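Local coordinates for uncharacterized protein RUMGNA_01417 (Ruminococcus gnavus, PDB 3NRL), which is of unknown function but forms a small, all-beta DUF5348 domain, at residues A[35-40]-A[56-61]. Residues are numbered along the deposited sequence; the frame is centred on the assembly and turned at random.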
# COMPACT_ATOMS: atom_id res chain seq x y z
N GLU A 35 15.82 8.42 4.11
CA GLU A 35 14.61 9.10 4.57
C GLU A 35 13.96 8.37 5.74
O GLU A 35 13.82 7.15 5.73
CB GLU A 35 13.62 9.26 3.41
CG GLU A 35 14.18 10.12 2.29
CD GLU A 35 13.10 10.78 1.45
OE1 GLU A 35 12.33 11.59 2.00
OE2 GLU A 35 13.03 10.48 0.24
N CYS A 36 13.57 9.14 6.75
CA CYS A 36 12.95 8.59 7.95
C CYS A 36 11.45 8.89 8.04
O CYS A 36 10.97 9.90 7.53
CB CYS A 36 13.66 9.14 9.18
SG CYS A 36 13.77 10.94 9.18
N PHE A 37 10.73 7.99 8.71
CA PHE A 37 9.29 8.10 8.91
C PHE A 37 8.87 7.02 9.91
O PHE A 37 9.69 6.18 10.28
CB PHE A 37 8.56 7.92 7.57
CG PHE A 37 8.88 6.64 6.86
CD1 PHE A 37 8.24 5.45 7.19
CD2 PHE A 37 9.84 6.62 5.84
CE1 PHE A 37 8.54 4.26 6.52
CE2 PHE A 37 10.14 5.44 5.16
CZ PHE A 37 9.49 4.25 5.51
N ASP A 38 7.62 7.06 10.37
CA ASP A 38 7.14 6.05 11.33
C ASP A 38 6.26 5.02 10.63
O ASP A 38 5.58 5.34 9.66
CB ASP A 38 6.30 6.67 12.45
CG ASP A 38 7.07 7.65 13.32
OD1 ASP A 38 8.21 7.34 13.71
OD2 ASP A 38 6.51 8.72 13.64
N VAL A 39 6.28 3.80 11.15
CA VAL A 39 5.45 2.72 10.63
C VAL A 39 4.45 2.38 11.73
O VAL A 39 4.82 2.24 12.90
CB VAL A 39 6.25 1.44 10.33
CG1 VAL A 39 5.27 0.30 9.98
CG2 VAL A 39 7.21 1.67 9.17
N LYS A 40 3.19 2.24 11.34
CA LYS A 40 2.15 1.91 12.29
C LYS A 40 2.21 0.41 12.60
O LYS A 40 2.19 -0.43 11.70
CB LYS A 40 0.78 2.27 11.71
CG LYS A 40 -0.39 2.05 12.65
CD LYS A 40 -0.38 3.05 13.78
CE LYS A 40 -1.61 2.89 14.66
NZ LYS A 40 -2.88 3.03 13.89
N TRP A 56 15.46 -2.80 -1.23
CA TRP A 56 14.99 -1.86 -0.22
C TRP A 56 14.64 -2.56 1.09
O TRP A 56 14.04 -3.63 1.09
CB TRP A 56 13.76 -1.10 -0.72
CG TRP A 56 14.00 -0.26 -1.92
CD1 TRP A 56 13.73 -0.58 -3.22
CD2 TRP A 56 14.58 1.05 -1.94
NE1 TRP A 56 14.10 0.45 -4.05
CE2 TRP A 56 14.62 1.47 -3.29
CE3 TRP A 56 15.06 1.92 -0.95
CZ2 TRP A 56 15.12 2.71 -3.68
CZ3 TRP A 56 15.56 3.16 -1.34
CH2 TRP A 56 15.58 3.54 -2.69
N TYR A 57 15.01 -1.95 2.21
CA TYR A 57 14.70 -2.53 3.51
C TYR A 57 14.57 -1.43 4.55
O TYR A 57 14.98 -0.29 4.33
CB TYR A 57 15.80 -3.52 3.93
CG TYR A 57 17.14 -2.88 4.23
CD1 TYR A 57 17.49 -2.53 5.53
CD2 TYR A 57 18.05 -2.64 3.20
CE1 TYR A 57 18.73 -1.96 5.81
CE2 TYR A 57 19.30 -2.06 3.47
CZ TYR A 57 19.63 -1.73 4.77
OH TYR A 57 20.85 -1.18 5.05
N LEU A 58 13.97 -1.76 5.69
CA LEU A 58 13.79 -0.77 6.74
C LEU A 58 14.69 -1.04 7.94
O LEU A 58 14.85 -2.18 8.37
CB LEU A 58 12.34 -0.75 7.20
CG LEU A 58 11.26 -0.49 6.14
CD1 LEU A 58 9.89 -0.48 6.81
CD2 LEU A 58 11.53 0.84 5.45
N VAL A 59 15.31 0.02 8.45
CA VAL A 59 16.14 -0.09 9.63
C VAL A 59 15.20 0.35 10.75
O VAL A 59 14.54 1.38 10.64
CB VAL A 59 17.34 0.87 9.59
CG1 VAL A 59 18.03 0.91 10.95
CG2 VAL A 59 18.33 0.44 8.51
N GLY A 60 15.13 -0.44 11.82
CA GLY A 60 14.28 -0.07 12.94
C GLY A 60 13.07 -0.95 13.16
O GLY A 60 12.41 -0.84 14.19
N LEU A 61 12.78 -1.82 12.21
CA LEU A 61 11.63 -2.70 12.32
C LEU A 61 11.78 -3.90 11.41
O LEU A 61 12.09 -3.77 10.23
CB LEU A 61 10.35 -1.92 11.97
CG LEU A 61 9.00 -2.64 12.03
CD1 LEU A 61 8.70 -3.13 13.44
CD2 LEU A 61 7.92 -1.69 11.56
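Val39 and Leu61 meet through branches set by their first torsions: CG1 of Val39 lies anti to the backbone N (chi1 172°), and Leu61 CG takes the same position on its own residue (chi1 -180°). Leu61 CD2 thereby settles against Val39, 3.7 Å from Val39 CG1 and 3.8 Å from Val39 CB, the two side chains crossing at a slant. The other valine methyl, CG2, points to Leu58 and meets Leu58 CD1 tip to tip at 4.2 Å. Leu58 thus uses both its methyls, since its CD2 lies 4.0 Å from Phe37 CZ, the outermost carbon of the ring; the Phe37 and Leu58 side chains cross at about a right angle. Phe37 CG sits between its own backbone N and carbonyl carbon (chi1 55°), and from there CZ is carried toward Leu58. No hydrogen bond joins the two segments; the contacts between them are between apolar side chains. Phe37, Val39 and Leu58 are buried, while Leu61 remains partly exposed. The closest CA atoms, those of Val39 and Leu61, are 8.4 Å apart. Strand 44-52 lies between strands 36-41 and 56-59 in the sheet, its Val46, Val48 and Ile50 sharing backbone hydrogen bonds with Val39, Phe37 and Glu35. The same apolar cluster continues beyond the pair: Phe37 also touches Leu31, Val71 and Met73, and Leu58 packs on Leu66 and Leu69. Side chains from two strands that are not neighbours thus meet on one face of a curled antiparallel sheet, bringing strand 56-59, outermost within this chain, against buried apolar residues of the DUF5348 domain.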